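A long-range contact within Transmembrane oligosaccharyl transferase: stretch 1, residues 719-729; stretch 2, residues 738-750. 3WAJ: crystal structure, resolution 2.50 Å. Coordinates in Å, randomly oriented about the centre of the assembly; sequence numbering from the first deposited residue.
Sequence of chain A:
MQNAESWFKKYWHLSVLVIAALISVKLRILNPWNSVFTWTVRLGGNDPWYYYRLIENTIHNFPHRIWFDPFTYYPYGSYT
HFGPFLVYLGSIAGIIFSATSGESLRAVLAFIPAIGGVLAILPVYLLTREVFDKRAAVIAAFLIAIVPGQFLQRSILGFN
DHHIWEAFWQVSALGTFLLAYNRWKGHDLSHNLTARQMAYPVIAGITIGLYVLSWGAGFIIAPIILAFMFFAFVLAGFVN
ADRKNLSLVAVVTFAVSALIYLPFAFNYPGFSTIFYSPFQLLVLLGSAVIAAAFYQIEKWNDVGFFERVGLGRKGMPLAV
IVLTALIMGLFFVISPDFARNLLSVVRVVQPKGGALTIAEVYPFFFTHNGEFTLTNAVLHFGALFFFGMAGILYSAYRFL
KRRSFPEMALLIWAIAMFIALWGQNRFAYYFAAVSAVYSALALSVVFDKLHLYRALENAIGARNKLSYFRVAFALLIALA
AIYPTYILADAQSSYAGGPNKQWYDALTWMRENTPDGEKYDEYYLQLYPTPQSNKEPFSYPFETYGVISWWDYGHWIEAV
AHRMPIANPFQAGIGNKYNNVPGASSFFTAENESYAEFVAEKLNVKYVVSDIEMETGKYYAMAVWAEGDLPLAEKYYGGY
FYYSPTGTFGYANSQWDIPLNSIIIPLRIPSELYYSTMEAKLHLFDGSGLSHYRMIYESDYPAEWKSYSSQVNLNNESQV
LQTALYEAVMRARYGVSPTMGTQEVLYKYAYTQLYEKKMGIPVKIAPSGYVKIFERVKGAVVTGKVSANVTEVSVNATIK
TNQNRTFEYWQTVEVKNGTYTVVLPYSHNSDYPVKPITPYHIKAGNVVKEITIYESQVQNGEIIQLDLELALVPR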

# COMPACT_ATOMS: atom_id res chain seq x y z
N GLN A 719 -29.34 -17.11 19.46
CA GLN A 719 -29.83 -16.05 18.57
C GLN A 719 -28.68 -15.53 17.69
O GLN A 719 -28.87 -15.34 16.49
CB GLN A 719 -30.48 -14.90 19.35
CG GLN A 719 -31.48 -14.10 18.53
CD GLN A 719 -31.94 -12.80 19.20
OE1 GLN A 719 -31.37 -12.37 20.20
NE2 GLN A 719 -32.97 -12.17 18.63
N VAL A 720 -27.51 -15.33 18.29
CA VAL A 720 -26.34 -14.90 17.52
C VAL A 720 -26.06 -15.92 16.41
O VAL A 720 -26.01 -15.56 15.23
CB VAL A 720 -25.08 -14.72 18.40
CG1 VAL A 720 -23.82 -14.71 17.53
CG2 VAL A 720 -25.17 -13.43 19.23
N LEU A 721 -25.94 -17.19 16.79
CA LEU A 721 -25.64 -18.25 15.82
C LEU A 721 -26.70 -18.39 14.71
O LEU A 721 -26.37 -18.48 13.54
CB LEU A 721 -25.44 -19.58 16.53
CG LEU A 721 -25.21 -20.76 15.59
CD1 LEU A 721 -23.88 -20.61 14.86
CD2 LEU A 721 -25.30 -22.09 16.34
N GLN A 722 -27.98 -18.39 15.08
CA GLN A 722 -29.03 -18.50 14.07
C GLN A 722 -29.05 -17.32 13.11
O GLN A 722 -29.37 -17.48 11.94
CB GLN A 722 -30.41 -18.67 14.72
CG GLN A 722 -30.52 -19.88 15.63
CD GLN A 722 -29.86 -21.13 15.06
OE1 GLN A 722 -29.91 -21.40 13.84
NE2 GLN A 722 -29.24 -21.92 15.93
N THR A 723 -28.71 -16.14 13.62
CA THR A 723 -28.53 -14.97 12.77
C THR A 723 -27.38 -15.17 11.78
O THR A 723 -27.52 -14.97 10.56
CB THR A 723 -28.28 -13.73 13.62
OG1 THR A 723 -29.44 -13.47 14.43
CG2 THR A 723 -27.98 -12.52 12.73
N ALA A 724 -26.23 -15.58 12.31
CA ALA A 724 -25.04 -15.82 11.50
C ALA A 724 -25.27 -16.86 10.38
O ALA A 724 -25.00 -16.60 9.21
CB ALA A 724 -23.89 -16.22 12.39
N LEU A 725 -25.78 -18.04 10.72
CA LEU A 725 -26.08 -19.06 9.71
C LEU A 725 -27.05 -18.56 8.65
O LEU A 725 -26.88 -18.82 7.46
CB LEU A 725 -26.63 -20.32 10.35
CG LEU A 725 -25.61 -21.11 11.16
CD1 LEU A 725 -26.29 -22.30 11.83
CD2 LEU A 725 -24.48 -21.57 10.24
N TYR A 726 -28.08 -17.84 9.07
CA TYR A 726 -29.03 -17.28 8.11
C TYR A 726 -28.33 -16.36 7.13
O TYR A 726 -28.54 -16.45 5.92
CB TYR A 726 -30.15 -16.53 8.84
CG TYR A 726 -31.22 -16.03 7.91
CD1 TYR A 726 -32.28 -16.84 7.55
CD2 TYR A 726 -31.17 -14.75 7.38
CE1 TYR A 726 -33.29 -16.38 6.70
CE2 TYR A 726 -32.17 -14.28 6.53
CZ TYR A 726 -33.22 -15.11 6.20
OH TYR A 726 -34.21 -14.65 5.35
N GLU A 727 -27.50 -15.45 7.64
CA GLU A 727 -26.74 -14.54 6.77
C GLU A 727 -25.88 -15.34 5.80
O GLU A 727 -25.78 -15.02 4.61
CB GLU A 727 -25.84 -13.62 7.60
CG GLU A 727 -25.09 -12.57 6.77
CD GLU A 727 -23.81 -12.05 7.44
OE1 GLU A 727 -22.71 -12.37 6.93
OE2 GLU A 727 -23.91 -11.32 8.47
N ALA A 728 -25.26 -16.41 6.30
CA ALA A 728 -24.31 -17.17 5.49
C ALA A 728 -25.03 -17.84 4.32
O ALA A 728 -24.62 -17.71 3.16
CB ALA A 728 -23.57 -18.19 6.35
N VAL A 729 -26.11 -18.55 4.63
CA VAL A 729 -26.86 -19.29 3.63
C VAL A 729 -27.45 -18.32 2.63
O VAL A 729 -27.39 -18.54 1.42
CB VAL A 729 -27.98 -20.10 4.28
CG1 VAL A 729 -28.86 -20.74 3.22
CG2 VAL A 729 -27.37 -21.15 5.20
N PRO A 738 -19.75 -14.83 3.96
CA PRO A 738 -20.38 -13.98 4.99
C PRO A 738 -19.52 -12.77 5.35
O PRO A 738 -18.30 -12.78 5.07
CB PRO A 738 -20.46 -14.91 6.21
CG PRO A 738 -20.27 -16.33 5.66
CD PRO A 738 -19.36 -16.16 4.48
N THR A 739 -20.14 -11.74 5.95
CA THR A 739 -19.41 -10.61 6.52
C THR A 739 -18.44 -11.14 7.57
O THR A 739 -18.70 -12.17 8.20
CB THR A 739 -20.34 -9.58 7.17
OG1 THR A 739 -21.06 -10.20 8.24
CG2 THR A 739 -21.32 -8.99 6.15
N MET A 740 -17.35 -10.41 7.78
CA MET A 740 -16.27 -10.92 8.64
C MET A 740 -16.69 -11.22 10.08
O MET A 740 -16.24 -12.20 10.67
CB MET A 740 -15.07 -9.98 8.58
CG MET A 740 -14.29 -10.14 7.29
SD MET A 740 -12.94 -8.96 7.07
CE MET A 740 -13.90 -7.43 7.16
N GLY A 741 -17.56 -10.38 10.64
CA GLY A 741 -18.14 -10.64 11.95
C GLY A 741 -18.86 -11.98 12.01
O GLY A 741 -18.74 -12.75 12.98
N THR A 742 -19.62 -12.27 10.96
CA THR A 742 -20.28 -13.57 10.86
C THR A 742 -19.24 -14.69 10.70
O THR A 742 -19.37 -15.78 11.28
CB THR A 742 -21.29 -13.57 9.72
OG1 THR A 742 -22.32 -12.63 10.02
CG2 THR A 742 -21.89 -14.95 9.54
N GLN A 743 -18.19 -14.42 9.94
CA GLN A 743 -17.15 -15.43 9.77
C GLN A 743 -16.55 -15.81 11.10
O GLN A 743 -16.29 -16.99 11.36
CB GLN A 743 -16.06 -14.94 8.82
CG GLN A 743 -16.56 -14.65 7.43
CD GLN A 743 -15.43 -14.37 6.50
OE1 GLN A 743 -14.28 -14.70 6.80
NE2 GLN A 743 -15.72 -13.75 5.35
N GLU A 744 -16.31 -14.82 11.95
CA GLU A 744 -15.74 -15.07 13.27
C GLU A 744 -16.72 -15.91 14.12
O GLU A 744 -16.31 -16.87 14.80
CB GLU A 744 -15.42 -13.75 13.97
CG GLU A 744 -15.26 -13.87 15.48
CD GLU A 744 -14.95 -12.53 16.15
OE1 GLU A 744 -15.52 -12.24 17.23
OE2 GLU A 744 -14.12 -11.77 15.60
N VAL A 745 -18.00 -15.55 14.07
CA VAL A 745 -19.04 -16.33 14.76
C VAL A 745 -18.99 -17.77 14.28
O VAL A 745 -18.99 -18.69 15.09
CB VAL A 745 -20.46 -15.73 14.57
CG1 VAL A 745 -21.51 -16.69 15.04
CG2 VAL A 745 -20.60 -14.41 15.34
N LEU A 746 -18.92 -17.97 12.97
CA LEU A 746 -18.85 -19.33 12.45
C LEU A 746 -17.55 -20.07 12.84
O LEU A 746 -17.57 -21.26 13.15
CB LEU A 746 -19.08 -19.33 10.93
CG LEU A 746 -20.48 -18.86 10.51
CD1 LEU A 746 -20.65 -18.89 8.99
CD2 LEU A 746 -21.54 -19.70 11.20
N TYR A 747 -16.42 -19.36 12.82
CA TYR A 747 -15.15 -19.93 13.26
C TYR A 747 -15.29 -20.47 14.68
O TYR A 747 -14.82 -21.58 14.97
CB TYR A 747 -14.08 -18.84 13.30
CG TYR A 747 -13.43 -18.53 11.99
CD1 TYR A 747 -13.99 -18.93 10.79
CD2 TYR A 747 -12.22 -17.85 11.95
CE1 TYR A 747 -13.38 -18.65 9.58
CE2 TYR A 747 -11.59 -17.57 10.74
CZ TYR A 747 -12.17 -17.97 9.56
OH TYR A 747 -11.55 -17.67 8.36
N LYS A 748 -15.91 -19.67 15.55
CA LYS A 748 -16.10 -20.04 16.95
C LYS A 748 -17.04 -21.23 17.07
O LYS A 748 -16.80 -22.15 17.86
CB LYS A 748 -16.68 -18.87 17.75
CG LYS A 748 -15.71 -17.73 17.90
CD LYS A 748 -16.30 -16.57 18.69
CE LYS A 748 -15.20 -15.55 18.96
NZ LYS A 748 -15.69 -14.22 19.38
N TYR A 749 -18.11 -21.19 16.29
CA TYR A 749 -19.06 -22.32 16.23
C TYR A 749 -18.34 -23.61 15.81
O TYR A 749 -18.44 -24.62 16.51
CB TYR A 749 -20.20 -22.00 15.26
CG TYR A 749 -21.14 -23.16 15.00
CD1 TYR A 749 -21.95 -23.68 16.01
CD2 TYR A 749 -21.24 -23.71 13.72
CE1 TYR A 749 -22.82 -24.73 15.76
CE2 TYR A 749 -22.10 -24.76 13.45
CZ TYR A 749 -22.89 -25.27 14.47
OH TYR A 749 -23.75 -26.31 14.18
N ALA A 750 -17.60 -23.55 14.70
CA ALA A 750 -16.79 -24.67 14.23
C ALA A 750 -15.89 -25.25 15.32
O ALA A 750 -15.82 -26.47 15.50
CB ALA A 750 -15.96 -24.25 13.04

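Two helices, 719-729 and 740-750, cross at 118° between their N-to-C directions, their axes 9.4 Å apart at closest approach; together the stretches bury 512 Å². The backbones come near where stretch 1 is smooth: the CA atoms of Ala724 and Thr742 lie 5.3 Å apart, those of Ala728 and Pro738 5.1 Å. The short methyl of Ala724 leaves a shallow hollow that the second helix fills, with Val745 CG1 at 3.6 Å and Thr742 CG2 at 3.7 Å from Ala724 CB. Val745 is a branched bump: its CG2 also meets Val720 CG1 at 3.9 Å. Beside it Leu746, whose CA-to-CB bond points sideways, extends its end into the groove, CD2 resting 3.6 Å from Leu725 CD2 and CD1 4.0 Å from Ala728 CB. The same alanine methyl receives the proline ring, Pro738 CG lying 3.9 Å from Ala728 CB. Farther along, Leu721 covers Tyr749, its CD1 over one ring face, 4.1 Å from the ring centroid, in a CH-pi contact. At the other end buried Glu727, extended with chi1 and chi2 both t, reaches the start of helix 740-750. Its OE1 accepts a hydrogen bond from the N-cap backbone, Thr739 N (2.8 Å), while OE2 accepts one from Thr742 OG1 (2.6 Å), so the buried carboxylate is paired with polar donors.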